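PDB 1OLT: oxygen-independent coproporphyrinogen III oxidase from Escherichia coli, which uses a [4Fe-4S] cluster and S-adenosylmethionine to decarboxylate two propionate groups of coproporphyrinogen III oxidatively, giving the vinyl groups of protoporphyrinogen IX in anaerobic heme biosynthesis. Local coordinates for residues Q91-R96 against S124-L129; L55-P60 against D87-E92. All coordinates share one frame; numbering follows the deposited sequence.

Helix 80-96 serves both contacts, and they illustrate how an outer helix of a partial β/α barrel is tied both to its neighbouring helix and to the strands within. Contact 1 joins this helix to its neighbour, helix 120-133, on the outside of the fold; contact 2 sets it against strand 53-62, closer to the chain's centre. Both touch through buried aliphatic side chains, but their margins differ. The helix pair has a charged flank, where Arg-125 NH2 forms salt bridges with Asp-87 and Glu-90, whereas the strand carries one of the two bound S-adenosylmethionine molecules on its other side. An apolar junction connects the two: Leu-126 CD2 of contact 1 packs on Ile-59 CD1 of contact 2.

Contact 1. Residues Q91-R96 against S124-L129; sequences QEIVHR and SRLMKL
Ile-93 reaches from helix 80-96 to Leu-126 and Leu-129 of helix 120-133, two successive outer helices of the partial β/α barrel of the radical SAM core. The contact is small, 135 Å² over both sides, and its side-chain contacts are all aliphatic. Ile-93 gives up the most surface, followed by Leu-129 and then Leu-126, which takes part mainly through one methyl group.

The two branches of Ile-93 divide the work. CG1 lies beside the backbone N (chi1 -72°), and the longer arm carries CD1 across to Leu-126 CD1 at 4.1 Å. These two side chains meet at roughly a right angle, end against end, without lying alongside one another. Leu-126 sets out obliquely to the neighbouring helix, and its far end does the approaching, with CG anti to the backbone N (chi1 -179°). The rest of the side chain belongs to a wider apolar layer, touching Leu-86 of helix 80-96 and Trp-110 of strand 105-112.

Leu-129, one turn further on, has its CB pointing toward the partner helix, and that CB lies 4.2 Å from Ile-93 CD1. One methyl group is thus shared by residues on two consecutive turns, while Leu-130 and Asn-133 of the same helix also touch Ile-93. The second branch, CG2, comes within 4.1 Å of the Leu-129 backbone O, which accepts a hydrogen bond from Asn-133 ND2.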
loop_
_atom_site.group_PDB
_atom_site.type_symbol
_atom_site.label_atom_id
_atom_site.label_comp_id
_atom_site.label_asym_id
_atom_site.label_seq_id
_atom_site.Cartn_x
_atom_site.Cartn_y
_atom_site.Cartn_z
ATOM N N GLN A 91 -9.579 -10.592 21.098
ATOM C CA GLN A 91 -9.582 -9.701 22.251
ATOM C C GLN A 91 -9.440 -8.215 21.776
ATOM O O GLN A 91 -10.177 -7.333 22.230
ATOM C CB GLN A 91 -8.496 -10.065 23.232
ATOM C CG GLN A 91 -8.696 -11.411 24.001
ATOM C CD GLN A 91 -10.044 -11.548 24.603
ATOM O OE1 GLN A 91 -10.552 -10.587 25.144
ATOM N NE2 GLN A 91 -10.699 -12.705 24.396
ATOM N N GLU A 92 -8.594 -7.970 20.803
ATOM C CA GLU A 92 -8.467 -6.605 20.274
ATOM C C GLU A 92 -9.817 -6.120 19.683
ATOM O O GLU A 92 -10.262 -4.982 19.975
ATOM C CB GLU A 92 -7.307 -6.466 19.245
ATOM C CG GLU A 92 -7.041 -5.040 18.863
ATOM C CD GLU A 92 -5.910 -4.843 17.780
ATOM O OE1 GLU A 92 -5.339 -5.848 17.271
ATOM O OE2 GLU A 92 -5.649 -3.664 17.441
ATOM N N ILE A 93 -10.463 -6.981 18.919
ATOM C CA ILE A 93 -11.683 -6.667 18.254
ATOM C C ILE A 93 -12.775 -6.415 19.292
ATOM O O ILE A 93 -13.543 -5.395 19.224
ATOM C CB ILE A 93 -12.081 -7.766 17.273
ATOM C CG1 ILE A 93 -11.140 -7.711 16.060
ATOM C CG2 ILE A 93 -13.490 -7.616 16.879
ATOM C CD1 ILE A 93 -11.079 -8.966 15.250
ATOM N N VAL A 94 -12.817 -7.287 20.285
ATOM C CA VAL A 94 -13.815 -7.193 21.336
ATOM C C VAL A 94 -13.705 -5.885 22.135
ATOM O O VAL A 94 -14.688 -5.329 22.531
ATOM C CB VAL A 94 -13.684 -8.507 22.241
ATOM C CG1 VAL A 94 -13.973 -8.267 23.587
ATOM C CG2 VAL A 94 -14.556 -9.634 21.579
ATOM N N HIS A 95 -12.484 -5.399 22.333
ATOM C CA HIS A 95 -12.269 -4.154 23.027
ATOM C C HIS A 95 -12.419 -2.867 22.150
ATOM O O HIS A 95 -12.913 -1.906 22.637
ATOM C CB HIS A 95 -10.914 -4.187 23.727
ATOM C CG HIS A 95 -10.862 -5.201 24.844
ATOM N ND1 HIS A 95 -10.890 -4.835 26.177
ATOM C CD2 HIS A 95 -10.813 -6.563 24.831
ATOM C CE1 HIS A 95 -10.845 -5.927 26.934
ATOM N NE2 HIS A 95 -10.815 -6.984 26.147
ATOM N N ARG A 96 -12.006 -2.894 20.886
ATOM C CA ARG A 96 -12.018 -1.708 20.005
ATOM C C ARG A 96 -13.330 -1.517 19.285
ATOM O O ARG A 96 -13.831 -0.389 19.194
ATOM C CB ARG A 96 -10.907 -1.754 18.965
ATOM C CG ARG A 96 -9.549 -1.452 19.503
ATOM C CD ARG A 96 -9.495 -0.048 20.017
ATOM N NE ARG A 96 -8.177 0.502 20.278
ATOM C CZ ARG A 96 -7.856 1.251 21.343
ATOM N NH1 ARG A 96 -8.694 1.441 22.348
ATOM N NH2 ARG A 96 -6.635 1.765 21.442
ATOM N N SER A 124 -12.347 -18.292 8.220
ATOM C CA SER A 124 -13.749 -18.163 8.628
ATOM C C SER A 124 -13.908 -17.571 10.012
ATOM O O SER A 124 -14.839 -16.753 10.272
ATOM C CB SER A 124 -14.509 -19.512 8.578
ATOM O OG SER A 124 -14.563 -20.022 7.271
ATOM N N ARG A 125 -13.050 -18.023 10.920
ATOM C CA ARG A 125 -13.103 -17.505 12.283
ATOM C C ARG A 125 -12.887 -15.954 12.332
ATOM O O ARG A 125 -13.591 -15.238 13.037
ATOM C CB ARG A 125 -12.080 -18.191 13.188
ATOM C CG ARG A 125 -12.068 -17.703 14.644
ATOM C CD ARG A 125 -10.939 -18.319 15.509
ATOM N NE ARG A 125 -10.886 -17.628 16.784
ATOM C CZ ARG A 125 -9.887 -17.719 17.629
ATOM N NH1 ARG A 125 -8.841 -18.469 17.353
ATOM N NH2 ARG A 125 -9.937 -17.048 18.791
ATOM N N LEU A 126 -11.879 -15.471 11.648
ATOM C CA LEU A 126 -11.608 -14.076 11.653
ATOM C C LEU A 126 -12.683 -13.268 10.995
ATOM O O LEU A 126 -13.055 -12.211 11.523
ATOM C CB LEU A 126 -10.240 -13.787 11.059
ATOM C CG LEU A 126 -9.787 -12.338 11.026
ATOM C CD1 LEU A 126 -9.864 -11.641 12.381
ATOM C CD2 LEU A 126 -8.425 -12.281 10.504
ATOM N N MET A 127 -13.163 -13.713 9.818
ATOM C CA MET A 127 -14.220 -12.990 9.144
ATOM C C MET A 127 -15.473 -12.873 10.011
ATOM O O MET A 127 -16.140 -11.864 10.046
ATOM C CB MET A 127 -14.583 -13.638 7.826
ATOM C CG MET A 127 -13.638 -13.369 6.747
ATOM S SD MET A 127 -13.426 -11.558 6.461
ATOM C CE MET A 127 -15.020 -11.009 6.547
ATOM N N LYS A 128 -15.793 -13.959 10.705
ATOM C CA LYS A 128 -16.951 -14.029 11.585
ATOM C C LYS A 128 -16.802 -13.046 12.746
ATOM O O LYS A 128 -17.758 -12.338 13.089
ATOM C CB LYS A 128 -17.176 -15.482 12.084
ATOM C CG LYS A 128 -18.339 -15.668 13.091
ATOM C CD LYS A 128 -18.437 -17.129 13.606
ATOM C CE LYS A 128 -19.615 -17.311 14.577
ATOM N NZ LYS A 128 -20.341 -18.601 14.292
ATOM N N LEU A 129 -15.613 -12.963 13.330
ATOM C CA LEU A 129 -15.355 -11.970 14.396
ATOM C C LEU A 129 -15.590 -10.525 13.889
ATOM O O LEU A 129 -16.157 -9.688 14.586
ATOM C CB LEU A 129 -13.916 -12.042 14.871
ATOM C CG LEU A 129 -13.595 -13.204 15.793
ATOM C CD1 LEU A 129 -12.101 -13.298 15.922
ATOM C CD2 LEU A 129 -14.277 -12.986 17.122
#

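Contact 2. Residues L55-P60 against D87-E92; sequences LYVHIP and DALEQE. With SAM (S-adenosylmethionine), chain D.
Val-57 and Ile-59 meet Leu-89 of helix 80-96 on one side of a strand whose alternate residues, Tyr-56 and His-58, turn to S-adenosylmethionine on the other. This alternation lets a single segment line both the hydrophobic layer and the S-adenosylmethionine pocket.

On the helix side, Leu-89 is the whole contact surface. Its CG lies beside the backbone N (chi1 -77°), bringing both methyls to the strand: CD1 is 4.0 Å from Val-57 CG1, and CD2 is 4.2 Å from the same atom. Ile-59 begins at an angle to the helix, but its end swings nearer, and its CD1 lies 4.3 Å from Leu-89 CD1. One turn along, the buried carboxylate of Glu-92 is gripped by Tyr-346, Gly-325 and Asn-339.

On the pocket side, the adenine lies over one face of the Tyr-56 ring, with its C5 atom 3.5 Å above the ring centre. Tyr-56 extends with CG anti to the backbone N (chi1 175°), and its OH and His-58 ND1 are 2.6 Å apart in a hydrogen bond; ND1 lies at the edge of the tyrosine ring, near its plane, while the hydroxyl sits somewhat off the imidazole plane. His-58 is also held through NE2 by the carbonyl oxygen of Asn-72, and its edge faces the ribose, with CE1 3.5 Å from SAM O2'. Putting a leucine in place of Tyr-56 would probably deprive the adenine of its flat cover and leave His-58 ND1 without its hydroxyl mate.

Strand 53-62 pairs in parallel with strand 105-112, and helix 80-96 connects the two: a β-α-β crossover of the partial β/α barrel of the radical SAM core, with the helix outside and one of the two S-adenosylmethionine sites within.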
loop_
_atom_site.group_PDB
_atom_site.type_symbol
_atom_site.label_atom_id
_atom_site.label_comp_id
_atom_site.label_asym_id
_atom_site.label_seq_id
_atom_site.Cartn_x
_atom_site.Cartn_y
_atom_site.Cartn_z
ATOM N N LEU A 55 -11.314 -1.044 7.471
ATOM C CA LEU A 55 -10.637 -1.905 8.396
ATOM C C LEU A 55 -9.419 -2.501 7.729
ATOM O O LEU A 55 -9.488 -2.926 6.622
ATOM C CB LEU A 55 -11.577 -3.032 8.866
ATOM C CG LEU A 55 -12.846 -2.603 9.543
ATOM C CD1 LEU A 55 -13.614 -3.839 9.929
ATOM C CD2 LEU A 55 -12.585 -1.772 10.699
ATOM N N TYR A 56 -8.304 -2.525 8.441
ATOM C CA TYR A 56 -7.084 -3.222 8.019
ATOM C C TYR A 56 -6.722 -4.248 9.112
ATOM O O TYR A 56 -6.714 -3.897 10.275
ATOM C CB TYR A 56 -5.903 -2.247 7.826
ATOM C CG TYR A 56 -4.663 -2.995 7.511
ATOM C CD1 TYR A 56 -4.440 -3.493 6.244
ATOM C CD2 TYR A 56 -3.719 -3.282 8.506
ATOM C CE1 TYR A 56 -3.277 -4.304 5.985
ATOM C CE2 TYR A 56 -2.554 -4.038 8.231
ATOM C CZ TYR A 56 -2.357 -4.540 6.987
ATOM O OH TYR A 56 -1.276 -5.338 6.713
ATOM N N VAL A 57 -6.448 -5.503 8.730
ATOM C CA VAL A 57 -5.931 -6.498 9.650
ATOM C C VAL A 57 -4.557 -7.023 9.138
ATOM O O VAL A 57 -4.425 -7.421 7.955
ATOM C CB VAL A 57 -6.890 -7.696 9.823
ATOM C CG1 VAL A 57 -6.294 -8.655 10.854
ATOM C CG2 VAL A 57 -8.298 -7.250 10.219
ATOM N N HIS A 58 -3.540 -6.946 9.992
ATOM C CA HIS A 58 -2.214 -7.418 9.680
ATOM C C HIS A 58 -2.139 -8.901 10.102
ATOM O O HIS A 58 -2.471 -9.237 11.222
ATOM C CB HIS A 58 -1.140 -6.680 10.425
ATOM C CG HIS A 58 0.187 -6.778 9.747
ATOM N ND1 HIS A 58 0.448 -6.126 8.563
ATOM C CD2 HIS A 58 1.322 -7.450 10.078
ATOM C CE1 HIS A 58 1.706 -6.372 8.211
ATOM N NE2 HIS A 58 2.254 -7.170 9.115
ATOM N N ILE A 59 -1.760 -9.750 9.188
ATOM C CA ILE A 59 -1.532 -11.156 9.448
ATOM C C ILE A 59 -0.039 -11.388 9.176
ATOM O O ILE A 59 0.393 -11.345 8.011
ATOM C CB ILE A 59 -2.391 -12.070 8.532
ATOM C CG1 ILE A 59 -3.900 -11.852 8.613
ATOM C CG2 ILE A 59 -2.107 -13.551 8.876
ATOM C CD1 ILE A 59 -4.475 -12.031 9.958
ATOM N N PRO A 60 0.786 -11.536 10.209
ATOM C CA PRO A 60 2.214 -11.452 9.953
ATOM C C PRO A 60 2.911 -12.705 9.440
ATOM O O PRO A 60 4.016 -12.579 8.918
ATOM C CB PRO A 60 2.786 -11.064 11.324
ATOM C CG PRO A 60 1.831 -11.756 12.343
ATOM C CD PRO A 60 0.501 -11.625 11.669
ATOM N N ASP A 87 -6.542 -15.618 18.613
ATOM C CA ASP A 87 -7.016 -15.432 19.997
ATOM C C ASP A 87 -6.807 -13.968 20.407
ATOM O O ASP A 87 -7.653 -13.390 21.072
ATOM C CB ASP A 87 -6.338 -16.342 21.013
ATOM C CG ASP A 87 -6.705 -17.788 20.849
ATOM O OD1 ASP A 87 -7.762 -18.118 20.271
ATOM O OD2 ASP A 87 -5.959 -18.713 21.318
ATOM N N ALA A 88 -5.651 -13.412 20.067
ATOM C CA ALA A 88 -5.317 -12.018 20.414
ATOM C C ALA A 88 -6.149 -11.004 19.623
ATOM O O ALA A 88 -6.610 -10.040 20.176
ATOM C CB ALA A 88 -3.866 -11.758 20.210
ATOM N N LEU A 89 -6.345 -11.255 18.348
ATOM C CA LEU A 89 -7.199 -10.429 17.483
ATOM C C LEU A 89 -8.633 -10.415 17.990
ATOM O O LEU A 89 -9.248 -9.333 18.067
ATOM C CB LEU A 89 -7.201 -10.893 16.043
ATOM C CG LEU A 89 -5.988 -10.543 15.194
ATOM C CD1 LEU A 89 -6.176 -11.252 13.874
ATOM C CD2 LEU A 89 -5.959 -9.007 15.000
ATOM N N GLU A 90 -9.136 -11.563 18.412
ATOM C CA GLU A 90 -10.455 -11.602 19.063
ATOM C C GLU A 90 -10.563 -10.590 20.233
ATOM O O GLU A 90 -11.543 -9.874 20.369
ATOM C CB GLU A 90 -10.788 -13.005 19.579
ATOM C CG GLU A 90 -12.129 -13.072 20.333
ATOM C CD GLU A 90 -12.571 -14.515 20.723
ATOM O OE1 GLU A 90 -11.746 -15.452 20.723
ATOM O OE2 GLU A 90 -13.766 -14.710 21.125
ATOM N N GLN A 91 -9.579 -10.592 21.098
ATOM C CA GLN A 91 -9.582 -9.701 22.251
ATOM C C GLN A 91 -9.440 -8.215 21.776
ATOM O O GLN A 91 -10.177 -7.333 22.230
ATOM C CB GLN A 91 -8.496 -10.065 23.232
ATOM C CG GLN A 91 -8.696 -11.411 24.001
ATOM C CD GLN A 91 -10.044 -11.548 24.603
ATOM O OE1 GLN A 91 -10.552 -10.587 25.144
ATOM N NE2 GLN A 91 -10.699 -12.705 24.396
ATOM N N GLU A 92 -8.594 -7.970 20.803
ATOM C CA GLU A 92 -8.467 -6.605 20.274
ATOM C C GLU A 92 -9.817 -6.120 19.683
ATOM O O GLU A 92 -10.262 -4.982 19.975
ATOM C CB GLU A 92 -7.307 -6.466 19.245
ATOM C CG GLU A 92 -7.041 -5.040 18.863
ATOM C CD GLU A 92 -5.910 -4.843 17.780
ATOM O OE1 GLU A 92 -5.339 -5.848 17.271
ATOM O OE2 GLU A 92 -5.649 -3.664 17.441
HETATM N N SAM D . 5.433 -1.736 2.001
HETATM C CA SAM D . 5.927 -2.371 0.764
HETATM C C SAM D . 7.236 -1.720 0.270
HETATM O O SAM D . 8.299 -2.350 0.105
HETATM O OXT SAM D . 7.335 -0.502 0.011
HETATM C CB SAM D . 4.826 -2.346 -0.329
HETATM C CG SAM D . 3.565 -3.222 -0.045
HETATM S SD SAM D . 2.062 -2.282 0.392
HETATM C CE SAM D . 1.182 -2.215 -1.210
HETATM C "C5'" SAM D . 0.898 -3.340 1.331
HETATM C "C4'" SAM D . 1.484 -3.781 2.662
HETATM O "O4'" SAM D . 1.607 -2.610 3.455
HETATM C "C3'" SAM D . 0.589 -4.724 3.473
HETATM O "O3'" SAM D . 0.645 -6.051 2.982
HETATM C "C2'" SAM D . 1.141 -4.470 4.849
HETATM O "O2'" SAM D . 2.385 -5.101 4.991
HETATM C "C1'" SAM D . 1.353 -2.946 4.833
HETATM N N9 SAM D . 0.180 -2.212 5.273
HETATM C C8 SAM D . -0.894 -1.855 4.537
HETATM N N7 SAM D . -1.793 -1.188 5.363
HETATM C C5 SAM D . -1.287 -1.134 6.567
HETATM C C6 SAM D . -1.751 -0.610 7.741
HETATM N N6 SAM D . -2.897 0.041 7.850
HETATM N N1 SAM D . -0.966 -0.754 8.828
HETATM C C2 SAM D . 0.218 -1.386 8.769
HETATM N N3 SAM D . 0.676 -1.928 7.632
HETATM C C4 SAM D . -0.068 -1.791 6.544
#